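Local coordinates for protein transcriptional regulator (Rhodococcus jostii, PDB 5CYV) that probably binds DNA as a dimeric MarR-family transcriptional regulator linked to p-hydroxycinnamate metabolism, and binds p-coumaroyl-CoA, at residues B[24-29]-B[115-120]; B[33-38]-B[74-79]; B[42-47]-B[104-109]. All blocks are in the same frame, centred on the assembly; numbering follows the deposited sequence.

Interaction 1 of 3, residues B[24-29]-B[115-120]. With WCA (p-coumaroyl-CoA), chain J.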
loop_
_atom_site.group_PDB
_atom_site.type_symbol
_atom_site.label_atom_id
_atom_site.label_comp_id
_atom_site.label_asym_id
_atom_site.label_seq_id
_atom_site.Cartn_x
_atom_site.Cartn_y
_atom_site.Cartn_z
ATOM N N GLY B 24 -4.787 3.814 -5.648
ATOM C CA GLY B 24 -5.810 4.730 -6.132
ATOM C C GLY B 24 -5.695 4.873 -7.648
ATOM O O GLY B 24 -6.717 4.924 -8.329
ATOM N N ALA B 25 -4.466 4.925 -8.171
ATOM C CA ALA B 25 -4.299 5.031 -9.620
ATOM C C ALA B 25 -4.808 3.793 -10.344
ATOM O O ALA B 25 -5.374 3.889 -11.445
ATOM C CB ALA B 25 -2.824 5.271 -9.946
ATOM N N VAL B 26 -4.579 2.629 -9.771
ATOM C CA VAL B 26 -5.072 1.404 -10.369
ATOM C C VAL B 26 -6.597 1.353 -10.321
ATOM O O VAL B 26 -7.203 1.042 -11.352
ATOM C CB VAL B 26 -4.499 0.170 -9.653
ATOM C CG1 VAL B 26 -5.212 -1.124 -10.118
ATOM C CG2 VAL B 26 -2.979 0.160 -9.834
ATOM N N ASN B 27 -7.241 1.695 -9.180
ATOM C CA ASN B 27 -8.713 1.696 -9.203
ATOM C C ASN B 27 -9.235 2.657 -10.283
ATOM O O ASN B 27 -10.220 2.342 -10.972
ATOM C CB ASN B 27 -9.242 2.085 -7.817
ATOM C CG ASN B 27 -9.219 0.932 -6.823
ATOM O OD1 ASN B 27 -9.354 -0.235 -7.212
ATOM N ND2 ASN B 27 -9.051 1.250 -5.537
ATOM N N LYS B 28 -8.628 3.846 -10.414
ATOM C CA LYS B 28 -9.107 4.785 -11.417
ATOM C C LYS B 28 -8.848 4.229 -12.820
ATOM O O LYS B 28 -9.739 4.329 -13.681
ATOM C CB LYS B 28 -8.424 6.145 -11.244
ATOM C CG LYS B 28 -8.897 6.897 -9.972
ATOM C CD LYS B 28 -8.179 8.234 -9.826
ATOM C CE LYS B 28 -8.583 8.916 -8.522
ATOM N NZ LYS B 28 -8.283 8.081 -7.303
ATOM N N ALA B 29 -7.672 3.661 -13.098
ATOM C CA ALA B 29 -7.434 3.137 -14.437
ATOM C C ALA B 29 -8.390 2.018 -14.810
ATOM O O ALA B 29 -8.715 1.827 -15.987
ATOM C CB ALA B 29 -5.959 2.647 -14.505
ATOM N N ALA B 115 0.011 1.139 -17.898
ATOM C CA ALA B 115 0.237 2.532 -18.275
ATOM C C ALA B 115 0.110 3.430 -17.082
ATOM O O ALA B 115 0.890 4.448 -17.001
ATOM C CB ALA B 115 -0.786 2.950 -19.348
ATOM N N ALA B 116 -0.844 3.090 -16.200
ATOM C CA ALA B 116 -1.054 3.842 -14.992
ATOM C C ALA B 116 0.184 3.716 -14.086
ATOM O O ALA B 116 0.542 4.705 -13.483
ATOM C CB ALA B 116 -2.292 3.363 -14.294
ATOM N N HIS B 117 0.827 2.560 -14.041
ATOM C CA HIS B 117 2.059 2.409 -13.219
ATOM C C HIS B 117 3.175 3.269 -13.782
ATOM O O HIS B 117 4.068 3.736 -13.029
ATOM C CB HIS B 117 2.565 0.934 -13.166
ATOM C CG HIS B 117 1.738 0.028 -12.309
ATOM N ND1 HIS B 117 2.076 -1.287 -12.054
ATOM C CD2 HIS B 117 0.591 0.258 -11.618
ATOM C CE1 HIS B 117 1.158 -1.839 -11.269
ATOM N NE2 HIS B 117 0.228 -0.929 -11.028
ATOM N N GLY B 118 3.175 3.548 -15.085
ATOM C CA GLY B 118 4.338 4.185 -15.694
ATOM C C GLY B 118 4.675 5.563 -15.206
ATOM O O GLY B 118 5.834 5.926 -15.074
ATOM N N ARG B 119 3.634 6.303 -14.848
ATOM C CA ARG B 119 3.741 7.623 -14.259
ATOM C C ARG B 119 4.673 7.594 -13.042
ATOM O O ARG B 119 5.323 8.596 -12.744
ATOM C CB ARG B 119 2.361 8.144 -13.852
ATOM C CG ARG B 119 2.400 9.308 -12.877
ATOM C CD ARG B 119 1.952 10.599 -13.541
ATOM N NE ARG B 119 0.506 10.643 -13.734
ATOM C CZ ARG B 119 -0.202 11.764 -13.832
ATOM N NH1 ARG B 119 0.404 12.941 -13.754
ATOM N NH2 ARG B 119 -1.516 11.709 -14.008
ATOM N N TYR B 120 4.644 6.487 -12.294
ATOM C CA TYR B 120 5.458 6.428 -11.108
ATOM C C TYR B 120 6.804 5.768 -11.300
ATOM O O TYR B 120 7.754 6.138 -10.597
ATOM C CB TYR B 120 4.726 5.667 -10.002
ATOM C CG TYR B 120 3.356 6.255 -9.758
ATOM C CD1 TYR B 120 3.223 7.529 -9.296
ATOM C CD2 TYR B 120 2.235 5.472 -9.947
ATOM C CE1 TYR B 120 1.967 8.076 -9.051
ATOM C CE2 TYR B 120 0.966 6.005 -9.737
ATOM C CZ TYR B 120 0.851 7.281 -9.242
ATOM O OH TYR B 120 -0.403 7.809 -9.028
HETATM C C4 WCA J . -6.781 -3.990 16.564
HETATM C C5 WCA J . -7.506 -2.821 16.778
HETATM C C6 WCA J . -7.997 -2.565 18.112
HETATM C C8 WCA J . -6.939 -2.859 14.646
HETATM N N1 WCA J . -7.728 -3.467 19.084
HETATM N N3 WCA J . -6.561 -4.844 17.607
HETATM C CAV WCA J . -2.814 -4.930 -7.479
HETATM C CAT WCA J . -2.495 -4.740 -8.788
HETATM C CBS WCA J . -1.696 -3.628 -9.091
HETATM O OAJ WCA J . -1.344 -3.397 -10.448
HETATM C CAU WCA J . -1.229 -2.788 -8.136
HETATM C CAW WCA J . -1.538 -2.981 -6.785
HETATM C CBT WCA J . -2.314 -4.074 -6.488
HETATM C CAR WCA J . -2.583 -4.255 -5.048
HETATM C CAQ WCA J . -3.201 -5.498 -4.602
HETATM C CBP WCA J . -3.206 -5.624 -3.093
HETATM O OAD WCA J . -2.596 -5.017 -2.282
HETATM S SBO WCA J . -4.283 -6.908 -2.618
HETATM C CBA WCA J . -3.961 -6.905 -0.825
HETATM C CAY WCA J . -5.127 -6.148 -0.063
HETATM N NBH WCA J . -4.905 -4.744 -0.038
HETATM C CBQ WCA J . -5.973 -3.870 -0.542
HETATM O OAE WCA J . -7.087 -4.281 -0.888
HETATM C CBB WCA J . -5.710 -2.397 -0.524
HETATM C CAZ WCA J . -6.479 -1.679 0.623
HETATM N NBI WCA J . -6.013 -2.002 1.987
HETATM C CBR WCA J . -6.564 -2.987 2.797
HETATM O OAF WCA J . -7.432 -3.712 2.302
HETATM C CBX WCA J . -6.108 -3.149 4.239
HETATM O OAK WCA J . -5.428 -1.920 4.625
HETATM C CCD WCA J . -5.177 -4.356 4.416
HETATM C CAA WCA J . -3.818 -4.021 3.735
HETATM C CAB WCA J . -5.794 -5.666 3.877
HETATM C CBD WCA J . -4.888 -4.529 5.944
HETATM O OBK WCA J . -6.229 -4.630 6.490
HETATM P PCG WCA J . -6.429 -5.179 7.993
HETATM O OAP WCA J . -5.689 -6.474 8.093
HETATM O OAI WCA J . -7.962 -5.159 8.214
HETATM O OBN WCA J . -5.644 -4.199 8.918
HETATM P PCF WCA J . -6.011 -2.955 9.786
HETATM O OAO WCA J . -7.529 -2.833 9.629
HETATM O OAH WCA J . -5.042 -1.804 9.557
HETATM O "O5'" WCA J . -5.713 -3.455 11.297
HETATM C "C5'" WCA J . -4.411 -3.893 11.679
HETATM C "C4'" WCA J . -4.277 -5.029 12.651
HETATM O "O4'" WCA J . -4.570 -4.442 14.143
HETATM C "C3'" WCA J . -5.175 -6.030 12.476
HETATM O "O3'" WCA J . -4.697 -7.271 13.114
HETATM P PCE WCA J . -4.300 -8.533 12.258
HETATM O OAM WCA J . -3.295 -8.122 11.231
HETATM O OAN WCA J . -5.516 -9.101 11.584
HETATM O OAG WCA J . -3.702 -9.564 13.177
HETATM C "C2'" WCA J . -6.407 -5.560 13.281
HETATM O "O2'" WCA J . -7.293 -6.556 13.542
HETATM C "C1'" WCA J . -5.693 -4.979 14.556
HETATM N N9 WCA J . -6.459 -3.964 15.218
HETATM N N7 WCA J . -7.587 -2.146 15.571
HETATM C C2 WCA J . -7.036 -4.561 18.840
HETATM N N6 WCA J . -8.744 -1.374 18.373
#

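Interaction 2 of 3, residues B[33-38]-B[74-79]. With WCA (p-coumaroyl-CoA), chain J.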
loop_
_atom_site.group_PDB
_atom_site.type_symbol
_atom_site.label_atom_id
_atom_site.label_comp_id
_atom_site.label_asym_id
_atom_site.label_seq_id
_atom_site.Cartn_x
_atom_site.Cartn_y
_atom_site.Cartn_z
ATOM N N THR B 33 -13.201 -1.107 -16.991
ATOM C CA THR B 33 -13.291 -2.555 -16.945
ATOM C C THR B 33 -14.299 -3.062 -15.947
ATOM O O THR B 33 -14.588 -4.242 -15.927
ATOM C CB THR B 33 -11.930 -3.170 -16.574
ATOM O OG1 THR B 33 -11.683 -2.984 -15.169
ATOM C CG2 THR B 33 -10.775 -2.565 -17.396
ATOM N N GLY B 34 -14.730 -2.173 -15.072
ATOM C CA GLY B 34 -15.605 -2.574 -13.976
ATOM C C GLY B 34 -14.923 -3.321 -12.850
ATOM O O GLY B 34 -15.626 -3.754 -11.937
ATOM N N LEU B 35 -13.620 -3.500 -12.915
ATOM C CA LEU B 35 -12.865 -4.213 -11.891
ATOM C C LEU B 35 -12.338 -3.175 -10.894
ATOM O O LEU B 35 -12.305 -1.978 -11.194
ATOM C CB LEU B 35 -11.659 -4.948 -12.475
ATOM C CG LEU B 35 -12.074 -5.979 -13.558
ATOM C CD1 LEU B 35 -10.808 -6.399 -14.243
ATOM C CD2 LEU B 35 -12.752 -7.143 -12.902
ATOM N N ARG B 36 -11.838 -3.659 -9.771
ATOM C CA ARG B 36 -11.138 -2.886 -8.763
ATOM C C ARG B 36 -9.853 -3.651 -8.398
ATOM O O ARG B 36 -9.626 -4.676 -8.921
ATOM C CB ARG B 36 -11.984 -2.542 -7.553
ATOM C CG ARG B 36 -12.919 -1.382 -7.797
ATOM C CD ARG B 36 -13.932 -1.197 -6.703
ATOM N NE ARG B 36 -13.367 -1.052 -5.392
ATOM C CZ ARG B 36 -12.778 0.022 -4.944
ATOM N NH1 ARG B 36 -12.671 1.084 -5.688
ATOM N NH2 ARG B 36 -12.327 0.029 -3.717
ATOM N N VAL B 37 -9.044 -3.104 -7.516
ATOM C CA VAL B 37 -7.730 -3.722 -7.364
ATOM C C VAL B 37 -7.831 -5.226 -6.968
ATOM O O VAL B 37 -7.105 -6.038 -7.554
ATOM C CB VAL B 37 -6.817 -3.011 -6.338
ATOM C CG1 VAL B 37 -6.400 -1.554 -6.742
ATOM C CG2 VAL B 37 -7.372 -3.064 -4.988
ATOM N N ARG B 38 -8.739 -5.587 -6.057
ATOM C CA ARG B 38 -8.765 -7.026 -5.675
ATOM C C ARG B 38 -9.363 -7.948 -6.745
ATOM O O ARG B 38 -8.781 -9.013 -6.995
ATOM C CB ARG B 38 -9.540 -7.226 -4.362
ATOM C CG ARG B 38 -8.825 -6.615 -3.149
ATOM C CD ARG B 38 -9.529 -7.071 -1.884
ATOM N NE ARG B 38 -8.865 -6.486 -0.689
ATOM C CZ ARG B 38 -9.095 -6.861 0.550
ATOM N NH1 ARG B 38 -8.475 -6.227 1.569
ATOM N NH2 ARG B 38 -9.955 -7.891 0.834
ATOM N N ASP B 74 -16.812 -14.852 -6.726
ATOM C CA ASP B 74 -18.235 -14.791 -7.060
ATOM C C ASP B 74 -18.500 -13.641 -8.032
ATOM O O ASP B 74 -19.315 -13.758 -8.948
ATOM C CB ASP B 74 -19.093 -14.586 -5.797
ATOM C CG ASP B 74 -19.134 -15.799 -4.858
ATOM O OD1 ASP B 74 -18.771 -16.931 -5.242
ATOM O OD2 ASP B 74 -19.597 -15.579 -3.689
ATOM N N GLU B 75 -17.879 -12.488 -7.767
ATOM C CA GLU B 75 -18.062 -11.323 -8.624
ATOM C C GLU B 75 -17.588 -11.621 -10.047
ATOM O O GLU B 75 -18.288 -11.316 -11.023
ATOM C CB GLU B 75 -17.322 -10.117 -8.024
ATOM C CG GLU B 75 -17.336 -8.917 -8.912
ATOM C CD GLU B 75 -16.674 -7.683 -8.311
ATOM O OE1 GLU B 75 -16.517 -6.715 -9.074
ATOM O OE2 GLU B 75 -16.265 -7.678 -7.128
ATOM N N LEU B 76 -16.410 -12.213 -10.158
ATOM C CA LEU B 76 -15.885 -12.491 -11.472
ATOM C C LEU B 76 -16.703 -13.556 -12.153
ATOM O O LEU B 76 -16.882 -13.498 -13.397
ATOM C CB LEU B 76 -14.429 -12.954 -11.343
ATOM C CG LEU B 76 -13.450 -11.860 -10.863
ATOM C CD1 LEU B 76 -12.126 -12.511 -10.594
ATOM C CD2 LEU B 76 -13.258 -10.768 -11.935
ATOM N N GLU B 77 -17.212 -14.515 -11.383
ATOM C CA GLU B 77 -17.978 -15.601 -11.993
ATOM C C GLU B 77 -19.333 -15.071 -12.504
ATOM O O GLU B 77 -19.780 -15.464 -13.587
ATOM C CB GLU B 77 -18.160 -16.785 -11.020
ATOM C CG GLU B 77 -18.647 -18.085 -11.781
ATOM C CD GLU B 77 -18.581 -19.406 -10.970
ATOM O OE1 GLU B 77 -18.580 -19.328 -9.717
ATOM O OE2 GLU B 77 -18.612 -20.535 -11.574
ATOM N N GLU B 78 -19.958 -14.166 -11.769
ATOM C CA GLU B 78 -21.230 -13.616 -12.209
ATOM C C GLU B 78 -21.082 -12.847 -13.509
ATOM O O GLU B 78 -22.058 -12.771 -14.277
ATOM C CB GLU B 78 -21.830 -12.709 -11.133
ATOM C CG GLU B 78 -23.197 -12.231 -11.512
ATOM C CD GLU B 78 -24.240 -13.313 -11.414
ATOM O OE1 GLU B 78 -24.073 -14.220 -10.565
ATOM O OE2 GLU B 78 -25.229 -13.254 -12.184
ATOM N N ARG B 79 -19.887 -12.290 -13.761
ATOM C CA ARG B 79 -19.635 -11.601 -15.019
ATOM C C ARG B 79 -19.136 -12.510 -16.109
ATOM O O ARG B 79 -18.850 -12.038 -17.217
ATOM C CB ARG B 79 -18.610 -10.468 -14.822
ATOM C CG ARG B 79 -19.126 -9.254 -14.063
ATOM C CD ARG B 79 -18.030 -8.205 -13.987
ATOM N NE ARG B 79 -17.738 -7.636 -15.312
ATOM C CZ ARG B 79 -16.774 -6.717 -15.517
ATOM N NH1 ARG B 79 -16.064 -6.259 -14.518
ATOM N NH2 ARG B 79 -16.541 -6.258 -16.745
HETATM C C4 WCA J . -6.781 -3.990 16.564
HETATM C C5 WCA J . -7.506 -2.821 16.778
HETATM C C6 WCA J . -7.997 -2.565 18.112
HETATM C C8 WCA J . -6.939 -2.859 14.646
HETATM N N1 WCA J . -7.728 -3.467 19.084
HETATM N N3 WCA J . -6.561 -4.844 17.607
HETATM C CAV WCA J . -2.814 -4.930 -7.479
HETATM C CAT WCA J . -2.495 -4.740 -8.788
HETATM C CBS WCA J . -1.696 -3.628 -9.091
HETATM O OAJ WCA J . -1.344 -3.397 -10.448
HETATM C CAU WCA J . -1.229 -2.788 -8.136
HETATM C CAW WCA J . -1.538 -2.981 -6.785
HETATM C CBT WCA J . -2.314 -4.074 -6.488
HETATM C CAR WCA J . -2.583 -4.255 -5.048
HETATM C CAQ WCA J . -3.201 -5.498 -4.602
HETATM C CBP WCA J . -3.206 -5.624 -3.093
HETATM O OAD WCA J . -2.596 -5.017 -2.282
HETATM S SBO WCA J . -4.283 -6.908 -2.618
HETATM C CBA WCA J . -3.961 -6.905 -0.825
HETATM C CAY WCA J . -5.127 -6.148 -0.063
HETATM N NBH WCA J . -4.905 -4.744 -0.038
HETATM C CBQ WCA J . -5.973 -3.870 -0.542
HETATM O OAE WCA J . -7.087 -4.281 -0.888
HETATM C CBB WCA J . -5.710 -2.397 -0.524
HETATM C CAZ WCA J . -6.479 -1.679 0.623
HETATM N NBI WCA J . -6.013 -2.002 1.987
HETATM C CBR WCA J . -6.564 -2.987 2.797
HETATM O OAF WCA J . -7.432 -3.712 2.302
HETATM C CBX WCA J . -6.108 -3.149 4.239
HETATM O OAK WCA J . -5.428 -1.920 4.625
HETATM C CCD WCA J . -5.177 -4.356 4.416
HETATM C CAA WCA J . -3.818 -4.021 3.735
HETATM C CAB WCA J . -5.794 -5.666 3.877
HETATM C CBD WCA J . -4.888 -4.529 5.944
HETATM O OBK WCA J . -6.229 -4.630 6.490
HETATM P PCG WCA J . -6.429 -5.179 7.993
HETATM O OAP WCA J . -5.689 -6.474 8.093
HETATM O OAI WCA J . -7.962 -5.159 8.214
HETATM O OBN WCA J . -5.644 -4.199 8.918
HETATM P PCF WCA J . -6.011 -2.955 9.786
HETATM O OAO WCA J . -7.529 -2.833 9.629
HETATM O OAH WCA J . -5.042 -1.804 9.557
HETATM O "O5'" WCA J . -5.713 -3.455 11.297
HETATM C "C5'" WCA J . -4.411 -3.893 11.679
HETATM C "C4'" WCA J . -4.277 -5.029 12.651
HETATM O "O4'" WCA J . -4.570 -4.442 14.143
HETATM C "C3'" WCA J . -5.175 -6.030 12.476
HETATM O "O3'" WCA J . -4.697 -7.271 13.114
HETATM P PCE WCA J . -4.300 -8.533 12.258
HETATM O OAM WCA J . -3.295 -8.122 11.231
HETATM O OAN WCA J . -5.516 -9.101 11.584
HETATM O OAG WCA J . -3.702 -9.564 13.177
HETATM C "C2'" WCA J . -6.407 -5.560 13.281
HETATM O "O2'" WCA J . -7.293 -6.556 13.542
HETATM C "C1'" WCA J . -5.693 -4.979 14.556
HETATM N N9 WCA J . -6.459 -3.964 15.218
HETATM N N7 WCA J . -7.587 -2.146 15.571
HETATM C C2 WCA J . -7.036 -4.561 18.840
HETATM N N6 WCA J . -8.744 -1.374 18.373
HETATM O O HOH W 1 -16.485 -6.435 -11.709
#

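Interaction 3 of 3, residues B[42-47]-B[104-109]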
loop_
_atom_site.group_PDB
_atom_site.type_symbol
_atom_site.label_atom_id
_atom_site.label_comp_id
_atom_site.label_asym_id
_atom_site.label_seq_id
_atom_site.Cartn_x
_atom_site.Cartn_y
_atom_site.Cartn_z
ATOM N N VAL B 42 -7.328 -11.069 -8.690
ATOM C CA VAL B 42 -7.768 -12.465 -8.842
ATOM C C VAL B 42 -7.834 -12.911 -10.292
ATOM O O VAL B 42 -7.324 -13.991 -10.640
ATOM C CB VAL B 42 -9.123 -12.668 -8.172
ATOM C CG1 VAL B 42 -9.647 -14.111 -8.387
ATOM C CG2 VAL B 42 -8.966 -12.379 -6.669
ATOM N N LEU B 43 -8.357 -12.020 -11.134
ATOM C CA LEU B 43 -8.460 -12.310 -12.576
ATOM C C LEU B 43 -7.057 -12.523 -13.177
ATOM O O LEU B 43 -6.816 -13.487 -13.946
ATOM C CB LEU B 43 -9.244 -11.191 -13.265
ATOM C CG LEU B 43 -9.353 -11.426 -14.778
ATOM C CD1 LEU B 43 -10.086 -12.743 -15.083
ATOM C CD2 LEU B 43 -10.132 -10.265 -15.410
ATOM N N VAL B 44 -6.104 -11.639 -12.834
ATOM C CA VAL B 44 -4.756 -11.757 -13.355
ATOM C C VAL B 44 -4.152 -13.084 -12.914
ATOM O O VAL B 44 -3.548 -13.834 -13.716
ATOM C CB VAL B 44 -3.931 -10.608 -12.866
ATOM C CG1 VAL B 44 -2.426 -10.887 -13.077
ATOM C CG2 VAL B 44 -4.366 -9.361 -13.629
ATOM N N LEU B 45 -4.358 -13.425 -11.641
ATOM C CA LEU B 45 -3.720 -14.654 -11.133
ATOM C C LEU B 45 -4.346 -15.900 -11.755
ATOM O O LEU B 45 -3.631 -16.880 -12.019
ATOM C CB LEU B 45 -3.798 -14.709 -9.587
ATOM C CG LEU B 45 -2.912 -13.651 -8.922
ATOM C CD1 LEU B 45 -3.293 -13.509 -7.451
ATOM C CD2 LEU B 45 -1.441 -13.969 -9.017
ATOM N N ALA B 46 -5.620 -15.855 -12.063
ATOM C CA ALA B 46 -6.249 -16.975 -12.757
ATOM C C ALA B 46 -5.703 -17.101 -14.175
ATOM O O ALA B 46 -5.464 -18.209 -14.645
ATOM C CB ALA B 46 -7.760 -16.807 -12.776
ATOM N N CYS B 47 -5.541 -15.948 -14.836
ATOM C CA CYS B 47 -5.104 -15.998 -16.250
ATOM C C CYS B 47 -3.673 -16.534 -16.387
ATOM O O CYS B 47 -3.291 -17.029 -17.451
ATOM C CB CYS B 47 -5.229 -14.621 -16.893
ATOM S SG CYS B 47 -6.961 -14.153 -17.212
ATOM N N ARG B 104 -9.721 -11.879 -22.286
ATOM C CA ARG B 104 -9.757 -10.662 -23.106
ATOM C C ARG B 104 -9.810 -9.410 -22.197
ATOM O O ARG B 104 -9.111 -8.406 -22.440
ATOM C CB ARG B 104 -10.951 -10.710 -24.068
ATOM C CG ARG B 104 -11.289 -9.384 -24.724
ATOM C CD ARG B 104 -12.807 -9.151 -24.904
ATOM N NE ARG B 104 -13.332 -8.274 -23.852
ATOM C CZ ARG B 104 -13.046 -6.975 -23.706
ATOM N NH1 ARG B 104 -12.233 -6.341 -24.552
ATOM N NH2 ARG B 104 -13.590 -6.303 -22.697
ATOM N N LEU B 105 -10.592 -9.465 -21.122
ATOM C CA LEU B 105 -10.686 -8.334 -20.204
ATOM C C LEU B 105 -9.388 -8.162 -19.451
ATOM O O LEU B 105 -8.948 -7.035 -19.192
ATOM C CB LEU B 105 -11.857 -8.540 -19.231
ATOM C CG LEU B 105 -12.088 -7.327 -18.338
ATOM C CD1 LEU B 105 -12.540 -6.131 -19.162
ATOM C CD2 LEU B 105 -13.106 -7.658 -17.207
ATOM N N ARG B 106 -8.751 -9.280 -19.135
ATOM C CA ARG B 106 -7.506 -9.191 -18.393
ATOM C C ARG B 106 -6.441 -8.524 -19.254
ATOM O O ARG B 106 -5.642 -7.731 -18.756
ATOM C CB ARG B 106 -7.039 -10.579 -17.956
ATOM C CG ARG B 106 -5.566 -10.651 -17.588
ATOM C CD ARG B 106 -4.881 -11.819 -18.277
ATOM N NE ARG B 106 -3.443 -11.835 -18.028
ATOM C CZ ARG B 106 -2.552 -11.159 -18.749
ATOM N NH1 ARG B 106 -2.952 -10.412 -19.769
ATOM N NH2 ARG B 106 -1.263 -11.233 -18.450
ATOM N N ASP B 107 -6.462 -8.738 -20.567
ATOM C CA ASP B 107 -5.489 -8.086 -21.434
ATOM C C ASP B 107 -5.761 -6.566 -21.471
ATOM O O ASP B 107 -4.819 -5.773 -21.447
ATOM C CB ASP B 107 -5.560 -8.663 -22.840
ATOM C CG ASP B 107 -4.884 -9.996 -22.924
ATOM O OD1 ASP B 107 -4.166 -10.371 -21.970
ATOM O OD2 ASP B 107 -5.060 -10.656 -23.943
ATOM N N ASP B 108 -7.023 -6.192 -21.584
ATOM C CA ASP B 108 -7.421 -4.773 -21.588
ATOM C C ASP B 108 -7.044 -4.111 -20.261
ATOM O O ASP B 108 -6.438 -3.037 -20.209
ATOM C CB ASP B 108 -8.908 -4.689 -21.847
ATOM C CG ASP B 108 -9.413 -3.283 -21.783
ATOM O OD1 ASP B 108 -9.346 -2.572 -22.840
ATOM O OD2 ASP B 108 -9.885 -2.895 -20.682
ATOM N N ALA B 109 -7.365 -4.800 -19.172
ATOM C CA ALA B 109 -7.139 -4.230 -17.874
ATOM C C ALA B 109 -5.653 -4.084 -17.530
ATOM O O ALA B 109 -5.242 -3.077 -16.923
ATOM C CB ALA B 109 -7.856 -5.127 -16.787
#

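Interaction 1 of 3, residues B[24-29]-B[115-120]
Ala-25, Val-26 and Ala-29 pack against Ala-116, His-117 and Tyr-120 in an apolar, partly buried helix-helix contact. It joins helix 11-30 to helix 100-121. The two segments run roughly antiparallel, at 149°, with their axes 9.5 Å apart. No hydrogen bond links them. Small residues fill the middle: CB of Ala-29 meets CB of Ala-116 at 3.7 Å. On one side CB of Ala-25 lies in the ring plane of Tyr-120, at its edge, 3.6 Å from OH and 3.9 Å from CE2. Val-26 carries the ligand side. Its CG2 lies in the plane of the His-117 ring, at the edge, 3.6 Å from NE2. His-117 CG, anti to the carbonyl carbon (chi1 -74°), lies beside the backbone N. NE2 of His-117 lies 3.0 Å from the phenol oxygen OAJ of p-coumaroyl-CoA, and CG2 of Val-26 is 3.8 Å from ring atom CAU. Asp-10 of the second subunit packs on His-117 and Ile-139 of the second subunit on Tyr-120. The same ligand is hydrogen-bonded by Asn-27 of the second subunit. This is the dimerisation region of a MarR-type winged-helix protein, with the coumaroyl end of the effector pocket at its side.

Interaction 2 of 3, residues B[33-38]-B[74-79]
Thr-33 gives its carbonyl O to two nitrogens of Arg-79, NH1 and NH2, each at 2.9 Å. The guanidinium grips this one atom end-on and holds it in its own plane. NH1 sits on a lone pair in the carbonyl plane, while NH2 is tilted 34° from that plane. A bend at chi3 (68°) places NE of Arg-79. The Thr-33 hydroxyl serves its own turn: OG1 accepts from Leu-35 N at 3.0 Å, forming an ST turn, and also bonds to Leu-30 O. Gly-34 follows with a positive phi. Its O receives a water that also donates to Glu-75 OE1 and accepts from Arg-79 NH1, so one water ties three residues together. CD2 of Leu-35 touches CD2 of Leu-76 at 3.8 Å, the side chains crossing at about a right angle, and lies equally close to Arg-79 NH1. Arg-36 is the N-cap residue of helix 37-47 and forms a salt bridge through NH2 to OAI of a second p-coumaroyl-CoA molecule, not the one that Arg-38 holds. Arg-38 NE bonds OAE of its ligand at 2.8 Å, nearly straight at 171°. Its NH1 bonds the next amide oxygen, OAF, also at 2.8 Å. Segment 33-38 leads from helix 11-30 into helix 37-47. Leu-43 of helix 37-47 packs on both leucines and Val-42 on Leu-76, Leu-105 of helix 100-121 touches Arg-79, and helix 70-78 runs on towards strand 82-87.

Interaction 3 of 3, residues B[42-47]-B[104-109]
Arg-106 meets Cys-47 with the edge of its guanidinium: as modelled, CB of Cys-47 lies near the guanidinium plane, on the NE side, but this position is doubtful, because the same CB sits closer to CD of Arg-106 than carbon atoms can. Nothing of segment 42-47 stacks on either face. What is clear is the general course. The arginine side chain passes Cys-47 with its aliphatic part, CB of Arg-106 lying 3.7 Å from SG. CG of Arg-106 is anti to the backbone N (chi1 161°), and the chain then bends at chi2. Farther back along helix 37-47, the first torsion of Leu-43 (chi1 179°) sets its CG beside the carbonyl carbon, 4.0 Å from CB of Arg-106. Its CD2 reaches the same CB at 4.0 Å and CD2 of Leu-105 at 4.3 Å. Val-44 adds a loose touch, CG2 to CG of Arg-106 at 4.3 Å. The two helix segments cross steeply, at 118°, with axes 9.8 Å apart. The nearest CA atoms are those of Val-44 and Arg-106, 6.3 Å apart. Around the contact, Leu-76 of helix 70-78 covers Leu-43, and Leu-7 of the second subunit packs on Val-44. Arg-106 NH1 also pairs with Asp-107 OD1 in its own segment, in doubtful geometry. The chemistry is that of a long amphipathic side chain. The methylenes of Arg-106 line a buried apolar surface made by Leu-43, Val-44, Cys-47 and Leu-105, while the guanidinium points on past Cys-47, with no hydrogen bond between the two helices.

Interaction 3 is the most buried of the three. Interactions 1 and 2 are partly buried, and interaction 2 brings in exposed charged residues. Interactions 1 and 3 share helix 100-121: its C-terminal part meets helix 11-30, and a part nearer its start meets helix 37-47. Both are made mainly of apolar contacts, in interaction 3 partly by the methylenes of Arg-106, and both touch the second subunit. Interaction 2 is the polar one, relying on arginine and a water. It touches interaction 3 where Leu-76 packs on Val-42, and interaction 1 through a probable hydrogen bond from Val-37 N to Asn-27 OD1. Interactions 1 and 2 share p-coumaroyl-CoA: one lines its phenol end, the other holds its pantetheine amides.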